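Side-chain contacts in uncharacterized protein MJ0690 (Methanocaldococcus jannaschii, PDB 3K32), which is of unknown function but probably binds ATP through a PP-loop and may be a subunit of a tRNA methyltransferase: residues Y89-V94 and R114-S119; K68-A73 and R174-E179; L21-L26 and L56-K61. One frame throughout, in Å; residues are numbered along the deposited sequence.

Contact 1 (Y89-V94 and R114-S119); sequences YVHKTV and RVPKLS
His91 and Lys92, on neighbouring positions of helix 84-98, each meet one residue of the loop 114-119 in this HUP-type alpha/beta fold. The loop runs from strand 104-106 to helix 120-130, and the peptide bond before Pro116 is cis. CB of His91 points toward the loop, and with CG anti to the backbone N (chi1 -171°) the imidazole takes Pro116 over one face, Pro116 CG standing 4.0 Å above the ring plane and offset to the rim. The closest approach of this pair is His91 CB to Pro116 CB, 3.8 Å, the two side chains crossing at about a right angle. Both ring nitrogens are engaged: ND1 bonds to the hydroxyl of Tyr169 and NE2 to Asp107, which should fix the ring's rotation. Lys92 has its CG beside the backbone N (chi1 -75°) and is extended beyond it. Its methylenes pass obliquely over Leu118, carrying NZ to a salt bridge with Glu122. The other oxygen of Glu122 accepts from Ser119 N, while Ser119 OG caps the start of helix 120-130, making a capping box. Just before it in the chain, Leu118 CD2 sits 3.6 Å from Lys92 CG and 4.0 Å from Lys92 CE.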
loop_
_atom_site.group_PDB
_atom_site.type_symbol
_atom_site.label_atom_id
_atom_site.label_comp_id
_atom_site.label_asym_id
_atom_site.label_seq_id
_atom_site.Cartn_x
_atom_site.Cartn_y
_atom_site.Cartn_z
ATOM N N TYR B 89 4.591 12.168 16.442
ATOM C CA TYR B 89 5.411 11.828 17.590
ATOM C C TYR B 89 4.864 10.621 18.356
ATOM O O TYR B 89 5.627 9.734 18.729
ATOM C CB TYR B 89 5.619 13.024 18.547
ATOM C CG TYR B 89 6.020 12.552 19.920
ATOM C CD1 TYR B 89 7.326 12.145 20.186
ATOM C CD2 TYR B 89 5.080 12.443 20.940
ATOM C CE1 TYR B 89 7.691 11.655 21.442
ATOM C CE2 TYR B 89 5.433 11.958 22.197
ATOM C CZ TYR B 89 6.729 11.568 22.442
ATOM O OH TYR B 89 7.059 11.094 23.693
ATOM N N VAL B 90 3.554 10.595 18.601
ATOM C CA VAL B 90 2.944 9.501 19.355
ATOM C C VAL B 90 3.077 8.184 18.585
ATOM O O VAL B 90 3.596 7.198 19.108
ATOM C CB VAL B 90 1.446 9.754 19.647
ATOM C CG1 VAL B 90 0.827 8.556 20.369
ATOM C CG2 VAL B 90 1.252 11.034 20.443
ATOM N N HIS B 91 2.621 8.178 17.336
ATOM C CA HIS B 91 2.615 6.953 16.528
ATOM C C HIS B 91 4.023 6.350 16.360
ATOM O O HIS B 91 4.216 5.136 16.494
ATOM C CB HIS B 91 1.954 7.211 15.168
ATOM C CG HIS B 91 1.726 5.968 14.368
ATOM N ND1 HIS B 91 0.675 5.108 14.612
ATOM C CD2 HIS B 91 2.415 5.431 13.338
ATOM C CE1 HIS B 91 0.723 4.104 13.759
ATOM N NE2 HIS B 91 1.773 4.271 12.974
ATOM N N LYS B 92 5.000 7.209 16.075
ATOM C CA LYS B 92 6.394 6.798 16.048
ATOM C C LYS B 92 6.831 6.173 17.370
ATOM O O LYS B 92 7.554 5.181 17.397
ATOM C CB LYS B 92 7.289 7.989 15.742
ATOM C CG LYS B 92 7.269 8.413 14.293
ATOM C CD LYS B 92 8.286 9.516 14.060
ATOM C CE LYS B 92 8.328 9.927 12.603
ATOM N NZ LYS B 92 9.014 11.237 12.434
ATOM N N THR B 93 6.385 6.757 18.469
ATOM C CA THR B 93 6.801 6.298 19.770
ATOM C C THR B 93 6.143 4.962 20.050
ATOM O O THR B 93 6.769 4.024 20.560
ATOM C CB THR B 93 6.419 7.326 20.841
ATOM O OG1 THR B 93 7.036 8.581 20.526
ATOM C CG2 THR B 93 6.859 6.862 22.217
ATOM N N VAL B 94 4.873 4.865 19.698
ATOM C CA VAL B 94 4.206 3.580 19.778
ATOM C C VAL B 94 4.942 2.495 18.956
ATOM O O VAL B 94 5.246 1.418 19.466
ATOM C CB VAL B 94 2.730 3.705 19.395
ATOM C CG1 VAL B 94 2.115 2.331 19.185
ATOM C CG2 VAL B 94 1.981 4.508 20.479
ATOM N N ARG B 114 -1.324 12.499 5.262
ATOM C CA ARG B 114 0.065 12.897 5.507
ATOM C C ARG B 114 0.530 12.375 6.868
ATOM O O ARG B 114 1.708 12.103 7.076
ATOM C CB ARG B 114 0.220 14.430 5.484
ATOM C CG ARG B 114 -0.574 15.170 4.401
ATOM C CD ARG B 114 0.114 15.156 3.046
ATOM N NE ARG B 114 1.118 16.205 2.923
ATOM C CZ ARG B 114 1.970 16.302 1.907
ATOM N NH1 ARG B 114 1.936 15.412 0.922
ATOM N NH2 ARG B 114 2.855 17.292 1.876
ATOM N N VAL B 115 -0.420 12.225 7.784
ATOM C CA VAL B 115 -0.120 11.997 9.189
ATOM C C VAL B 115 -1.166 11.086 9.819
ATOM O O VAL B 115 -2.363 11.307 9.657
ATOM C CB VAL B 115 -0.063 13.353 9.945
ATOM C CG1 VAL B 115 -0.728 13.252 11.316
ATOM C CG2 VAL B 115 1.388 13.859 10.032
ATOM N N PRO B 116 -0.719 10.031 10.511
ATOM C CA PRO B 116 0.701 9.727 10.689
ATOM C C PRO B 116 1.235 8.875 9.537
ATOM O O PRO B 116 0.479 8.154 8.874
ATOM C CB PRO B 116 0.717 8.912 11.987
ATOM C CG PRO B 116 -0.677 8.286 12.075
ATOM C CD PRO B 116 -1.566 8.941 11.020
ATOM N N LYS B 117 2.539 8.967 9.310
ATOM C CA LYS B 117 3.186 8.235 8.245
ATOM C C LYS B 117 4.688 8.245 8.470
ATOM O O LYS B 117 5.279 9.299 8.709
ATOM C CB LYS B 117 2.851 8.874 6.901
ATOM C CG LYS B 117 3.606 8.323 5.697
ATOM C CD LYS B 117 2.999 8.921 4.413
ATOM C CE LYS B 117 1.491 8.670 4.358
ATOM N NZ LYS B 117 0.801 9.331 3.223
ATOM N N LEU B 118 5.287 7.061 8.415
ATOM C CA LEU B 118 6.728 6.926 8.433
ATOM C C LEU B 118 7.303 7.146 7.033
ATOM O O LEU B 118 6.772 6.649 6.033
ATOM C CB LEU B 118 7.130 5.541 8.961
ATOM C CG LEU B 118 6.838 5.196 10.430
ATOM C CD1 LEU B 118 7.574 3.913 10.786
ATOM C CD2 LEU B 118 7.252 6.309 11.386
ATOM N N SER B 119 8.393 7.898 6.962
ATOM C CA SER B 119 9.112 8.034 5.705
ATOM C C SER B 119 9.832 6.718 5.405
ATOM O O SER B 119 9.970 5.859 6.280
ATOM C CB SER B 119 10.123 9.169 5.795
ATOM O OG SER B 119 11.078 8.903 6.808
#

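Contact 2 (K68-A73 and R174-E179); sequences KIVEKA and RHILKE
The carboxylate of Glu71 is gripped at both oxygens while it lies against Ile176: OE2 forms a salt bridge with Arg67 NE, and OE1 one with Arg180 NH2. Arg67 also uses NH2 to hold Glu179, so it stands between two acids whose nearest oxygens, Glu71 OE2 and Glu179 OE1, are 5.3 Å apart, and probably offsets their repulsion. Although CB of Glu71 heads away from the partner helix, the chain doubles back at chi2 (-66°) and brings the carboxylate over the branches of Ile176. Its OE1 comes 3.5 Å from Ile176 CG2, and its OE2 3.7 Å from Ile176 CD1. This is helix-on-helix packing: helix 68-80, which follows the edge strand 59-64 of the parallel sheet, takes a buried isoleucine from helix 169-180, far along the chain. Ile176 puts CG2 anti to its backbone N, with CG1 and CD1 stretched out straight (chi2 180°) so that the methyl reaches Val70. There CD1 meets Val70 CG2 at 3.4 Å and Val70 CB at 3.7 Å, the two side chains crossing roughly at right angles. Ala74, further along helix 68-80, also touches Ile176, and Phe40, from a loop, packs on Val70.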
loop_
_atom_site.group_PDB
_atom_site.type_symbol
_atom_site.label_atom_id
_atom_site.label_comp_id
_atom_site.label_asym_id
_atom_site.label_seq_id
_atom_site.Cartn_x
_atom_site.Cartn_y
_atom_site.Cartn_z
ATOM N N LYS B 68 2.790 9.692 29.762
ATOM C CA LYS B 68 3.660 10.815 29.440
ATOM C C LYS B 68 3.763 11.009 27.932
ATOM O O LYS B 68 4.075 12.111 27.453
ATOM C CB LYS B 68 5.054 10.581 30.023
ATOM C CG LYS B 68 5.749 9.350 29.446
ATOM C CD LYS B 68 7.142 9.673 28.921
ATOM C CE LYS B 68 8.186 8.720 29.490
ATOM N NZ LYS B 68 8.266 8.799 30.982
ATOM N N ILE B 69 3.520 9.932 27.185
ATOM C CA ILE B 69 3.563 10.014 25.737
ATOM C C ILE B 69 2.503 10.990 25.260
ATOM O O ILE B 69 2.784 11.853 24.426
ATOM C CB ILE B 69 3.359 8.641 25.070
ATOM C CG1 ILE B 69 4.524 7.710 25.407
ATOM C CG2 ILE B 69 3.262 8.806 23.565
ATOM C CD1 ILE B 69 4.177 6.283 25.300
ATOM N N VAL B 70 1.291 10.875 25.808
ATOM C CA VAL B 70 0.213 11.794 25.433
ATOM C C VAL B 70 0.337 13.153 26.103
ATOM O O VAL B 70 -0.054 14.169 25.525
ATOM C CB VAL B 70 -1.206 11.204 25.671
ATOM C CG1 VAL B 70 -1.571 10.262 24.535
ATOM C CG2 VAL B 70 -1.317 10.509 27.056
ATOM N N GLU B 71 0.902 13.182 27.306
ATOM C CA GLU B 71 1.154 14.455 27.977
ATOM C C GLU B 71 1.974 15.349 27.055
ATOM O O GLU B 71 1.697 16.544 26.906
ATOM C CB GLU B 71 1.859 14.245 29.320
ATOM C CG GLU B 71 0.965 13.639 30.394
ATOM C CD GLU B 71 -0.178 14.563 30.810
ATOM O OE1 GLU B 71 -0.127 15.770 30.478
ATOM O OE2 GLU B 71 -1.125 14.087 31.481
ATOM N N LYS B 72 2.964 14.751 26.406
ATOM C CA LYS B 72 3.829 15.488 25.496
ATOM C C LYS B 72 3.103 15.840 24.184
ATOM O O LYS B 72 3.308 16.926 23.618
ATOM C CB LYS B 72 5.117 14.709 25.231
ATOM C CG LYS B 72 5.982 15.351 24.193
ATOM C CD LYS B 72 7.377 14.783 24.199
ATOM C CE LYS B 72 8.309 15.664 23.374
ATOM N NZ LYS B 72 8.271 17.097 23.805
ATOM N N ALA B 73 2.248 14.934 23.707
ATOM C CA ALA B 73 1.447 15.228 22.524
ATOM C C ALA B 73 0.584 16.432 22.817
ATOM O O ALA B 73 0.357 17.271 21.945
ATOM C CB ALA B 73 0.585 14.047 22.133
ATOM N N ARG B 174 -7.206 14.663 23.444
ATOM C CA ARG B 174 -8.278 15.620 23.621
ATOM C C ARG B 174 -8.573 15.775 25.110
ATOM O O ARG B 174 -8.707 16.891 25.620
ATOM C CB ARG B 174 -9.520 15.127 22.876
ATOM C CG ARG B 174 -10.317 16.211 22.171
ATOM C CD ARG B 174 -11.206 15.613 21.084
ATOM N NE ARG B 174 -12.627 15.869 21.327
ATOM C CZ ARG B 174 -13.583 15.745 20.407
ATOM N NH1 ARG B 174 -13.275 15.372 19.170
ATOM N NH2 ARG B 174 -14.849 16.001 20.719
ATOM N N HIS B 175 -8.651 14.650 25.807
ATOM C CA HIS B 175 -9.022 14.669 27.209
ATOM C C HIS B 175 -8.036 15.449 28.067
ATOM O O HIS B 175 -8.432 16.262 28.906
ATOM C CB HIS B 175 -9.153 13.255 27.743
ATOM C CG HIS B 175 -9.977 13.166 28.985
ATOM N ND1 HIS B 175 -9.420 13.135 30.246
ATOM C CD2 HIS B 175 -11.316 13.123 29.161
ATOM C CE1 HIS B 175 -10.382 13.064 31.147
ATOM N NE2 HIS B 175 -11.544 13.055 30.516
ATOM N N ILE B 176 -6.749 15.190 27.870
ATOM C CA ILE B 176 -5.726 15.899 28.625
ATOM C C ILE B 176 -5.889 17.395 28.390
ATOM O O ILE B 176 -5.775 18.190 29.317
ATOM C CB ILE B 176 -4.295 15.434 28.252
ATOM C CG1 ILE B 176 -4.118 13.950 28.581
ATOM C CG2 ILE B 176 -3.248 16.251 28.999
ATOM C CD1 ILE B 176 -2.754 13.406 28.251
ATOM N N LEU B 177 -6.191 17.769 27.151
ATOM C CA LEU B 177 -6.322 19.182 26.799
ATOM C C LEU B 177 -7.452 19.835 27.581
ATOM O O LEU B 177 -7.306 20.944 28.094
ATOM C CB LEU B 177 -6.531 19.352 25.297
ATOM C CG LEU B 177 -5.323 18.932 24.460
ATOM C CD1 LEU B 177 -5.651 18.897 22.967
ATOM C CD2 LEU B 177 -4.157 19.855 24.736
ATOM N N LYS B 178 -8.573 19.134 27.683
ATOM C CA LYS B 178 -9.666 19.600 28.513
ATOM C C LYS B 178 -9.190 19.819 29.951
ATOM O O LYS B 178 -9.207 20.947 30.438
ATOM C CB LYS B 178 -10.851 18.633 28.460
ATOM C CG LYS B 178 -11.711 18.804 27.214
ATOM C CD LYS B 178 -13.043 18.061 27.327
ATOM C CE LYS B 178 -13.028 16.737 26.567
ATOM N NZ LYS B 178 -13.191 16.927 25.096
ATOM N N GLU B 179 -8.746 18.752 30.613
ATOM C CA GLU B 179 -8.269 18.864 31.984
ATOM C C GLU B 179 -7.419 20.107 32.127
ATOM O O GLU B 179 -7.438 20.776 33.163
ATOM C CB GLU B 179 -7.409 17.661 32.371
ATOM C CG GLU B 179 -8.166 16.393 32.666
ATOM C CD GLU B 179 -7.236 15.217 32.905
ATOM O OE1 GLU B 179 -6.009 15.438 32.992
ATOM O OE2 GLU B 179 -7.729 14.075 33.008
#

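Contact 3 (L21-L26 and L56-K61); sequences LSAVIL and LGFKHK
Ala23 and Phe58 carry the apolar part of this contact. The methyl of Ala23 points at the loop that leads into strand 59-64, and the Phe58 ring meets it obliquely, with Phe58 CE2 3.5 Å from Ala23 CB and Phe58 CD2 3.8 Å from Ala23 CB. CG of Phe58 stands anti to its carbonyl carbon (chi1 -70°), and chi2 of -43° turns the CD2-CE2 side onto the helix. Val24 flanks the pair, its CG2 4.7 Å from Phe58 CE2. Leu56 is a more distant neighbour, its CD2 4.6 Å from Ala23 CB. Leu35, on the adjacent strand 32-39, also touches Phe58.

Backbone atoms meet the ring as well. Phe58 CE2 lies 4.1 Å from Val24 N, and at the same distance from the Ala23 carbonyl carbon, without any hydrogen bond. From within its own segment, the Leu56 carbonyl oxygen stands 4.1 Å above the centre of one face of the Phe58 ring. Gly57, with positive phi, ends helix 47-56 in a Schellman motif, and this turn delivers Phe58 toward helix 17-28. Both segments belong to the consecutive beta-alpha-beta units of a HUP-type parallel sheet. The SGGKDS sequence, a PP-loop signature that in relatives binds the phosphates of ATP, runs into the first turn of helix 17-28.

Hydrogen bonds tie each segment to its own surroundings, and none runs between the two. In the helix, Ile25 N bonds to Leu21 O and Leu26 N to Ser22 O. On the strand side, the Lys61 backbone pairs with Leu35 and Thr37, which joins strand 59-64, outermost in the sheet within this chain, to strand 32-39.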
loop_
_atom_site.group_PDB
_atom_site.type_symbol
_atom_site.label_atom_id
_atom_site.label_comp_id
_atom_site.label_asym_id
_atom_site.label_seq_id
_atom_site.Cartn_x
_atom_site.Cartn_y
_atom_site.Cartn_z
ATOM N N LEU B 21 -10.229 -2.203 7.061
ATOM C CA LEU B 21 -9.747 -2.667 5.771
ATOM C C LEU B 21 -8.337 -3.231 5.886
ATOM O O LEU B 21 -8.019 -4.241 5.237
ATOM C CB LEU B 21 -9.777 -1.552 4.718
ATOM C CG LEU B 21 -11.143 -1.162 4.154
ATOM C CD1 LEU B 21 -10.987 -0.122 3.050
ATOM C CD2 LEU B 21 -11.893 -2.390 3.653
ATOM N N SER B 22 -7.485 -2.602 6.699
ATOM C CA SER B 22 -6.131 -3.142 6.825
ATOM C C SER B 22 -6.182 -4.551 7.418
ATOM O O SER B 22 -5.542 -5.464 6.906
ATOM C CB SER B 22 -5.174 -2.218 7.601
ATOM O OG SER B 22 -5.484 -2.160 8.979
ATOM N N ALA B 23 -6.957 -4.713 8.488
ATOM C CA ALA B 23 -7.162 -6.022 9.109
ATOM C C ALA B 23 -7.557 -7.028 8.039
ATOM O O ALA B 23 -6.863 -8.015 7.809
ATOM C CB ALA B 23 -8.254 -5.945 10.173
ATOM N N VAL B 24 -8.682 -6.735 7.390
ATOM C CA VAL B 24 -9.272 -7.576 6.367
ATOM C C VAL B 24 -8.288 -7.953 5.272
ATOM O O VAL B 24 -8.228 -9.079 4.831
ATOM C CB VAL B 24 -10.478 -6.860 5.726
ATOM C CG1 VAL B 24 -10.995 -7.658 4.535
ATOM C CG2 VAL B 24 -11.566 -6.653 6.760
ATOM N N ILE B 25 -7.502 -6.999 4.830
ATOM C CA ILE B 25 -6.527 -7.315 3.815
ATOM C C ILE B 25 -5.484 -8.292 4.341
ATOM O O ILE B 25 -5.199 -9.302 3.695
ATOM C CB ILE B 25 -5.893 -6.047 3.263
ATOM C CG1 ILE B 25 -6.972 -5.254 2.525
ATOM C CG2 ILE B 25 -4.710 -6.385 2.355
ATOM C CD1 ILE B 25 -6.525 -3.868 2.102
ATOM N N LEU B 26 -4.927 -8.007 5.519
ATOM C CA LEU B 26 -3.932 -8.903 6.100
ATOM C C LEU B 26 -4.504 -10.323 6.136
ATOM O O LEU B 26 -3.828 -11.293 5.746
ATOM C CB LEU B 26 -3.542 -8.437 7.501
ATOM C CG LEU B 26 -2.279 -7.560 7.696
ATOM C CD1 LEU B 26 -1.547 -7.176 6.392
ATOM C CD2 LEU B 26 -2.573 -6.323 8.543
ATOM N N LEU B 56 -15.803 -7.911 13.228
ATOM C CA LEU B 56 -14.890 -8.466 12.231
ATOM C C LEU B 56 -14.468 -9.907 12.548
ATOM O O LEU B 56 -13.936 -10.608 11.693
ATOM C CB LEU B 56 -13.635 -7.597 12.124
ATOM C CG LEU B 56 -13.673 -6.315 11.291
ATOM C CD1 LEU B 56 -15.010 -5.631 11.345
ATOM C CD2 LEU B 56 -12.575 -5.387 11.778
ATOM N N GLY B 57 -14.695 -10.341 13.780
ATOM C CA GLY B 57 -14.219 -11.645 14.212
ATOM C C GLY B 57 -12.709 -11.767 14.417
ATOM O O GLY B 57 -12.130 -12.833 14.221
ATOM N N PHE B 58 -12.056 -10.680 14.812
ATOM C CA PHE B 58 -10.612 -10.735 15.039
ATOM C C PHE B 58 -10.259 -10.661 16.512
ATOM O O PHE B 58 -10.936 -9.987 17.288
ATOM C CB PHE B 58 -9.895 -9.621 14.282
ATOM C CG PHE B 58 -9.895 -9.810 12.800
ATOM C CD1 PHE B 58 -9.644 -11.064 12.251
ATOM C CD2 PHE B 58 -10.140 -8.745 11.950
ATOM C CE1 PHE B 58 -9.643 -11.248 10.886
ATOM C CE2 PHE B 58 -10.136 -8.924 10.584
ATOM C CZ PHE B 58 -9.879 -10.178 10.050
ATOM N N LYS B 59 -9.195 -11.353 16.890
ATOM C CA LYS B 59 -8.692 -11.272 18.255
ATOM C C LYS B 59 -8.274 -9.832 18.594
ATOM O O LYS B 59 -7.628 -9.155 17.792
ATOM C CB LYS B 59 -7.508 -12.210 18.425
ATOM C CG LYS B 59 -7.762 -13.625 17.985
ATOM C CD LYS B 59 -6.437 -14.365 17.844
ATOM C CE LYS B 59 -6.588 -15.692 17.096
ATOM N NZ LYS B 59 -6.845 -15.493 15.648
ATOM N N HIS B 60 -8.630 -9.357 19.779
ATOM C CA HIS B 60 -8.290 -7.978 20.127
ATOM C C HIS B 60 -7.689 -7.860 21.516
ATOM O O HIS B 60 -8.056 -8.594 22.429
ATOM C CB HIS B 60 -9.503 -7.051 19.989
ATOM C CG HIS B 60 -9.209 -5.612 20.280
ATOM N ND1 HIS B 60 -8.728 -4.742 19.326
ATOM C CD2 HIS B 60 -9.364 -4.877 21.411
ATOM C CE1 HIS B 60 -8.583 -3.538 19.858
ATOM N NE2 HIS B 60 -8.959 -3.597 21.124
ATOM N N LYS B 61 -6.768 -6.915 21.650
ATOM C CA LYS B 61 -6.037 -6.689 22.882
ATOM C C LYS B 61 -5.808 -5.191 23.040
ATOM O O LYS B 61 -5.573 -4.489 22.058
ATOM C CB LYS B 61 -4.696 -7.424 22.806
ATOM C CG LYS B 61 -3.830 -7.333 24.049
ATOM C CD LYS B 61 -3.122 -8.663 24.286
ATOM C CE LYS B 61 -1.617 -8.518 24.348
ATOM N NZ LYS B 61 -1.052 -8.144 23.026
#

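Overall arrangement
Contacts 1 and 2 are neighbours, their centres about 17 Å apart; helices 68-80 and 84-98 follow each other in the chain and pack together: Val90 CG2 lies 3.5 Å from Ala73 CB, and Tyr89 rests on Ile69 and Lys72. Helix 169-180 links them too, giving Tyr169 to His91 at one end and Ile176 to contact 2 further on. Contact 3 lies across the chain's centre from both, about 21 Å from contact 1 and about 28 Å from contact 2 between centres. Strand 59-64 leads from it through a short loop into the helix of contact 2. Of the three, contact 3 includes the helix whose first turn completes the probable nucleotide-binding PP-loop.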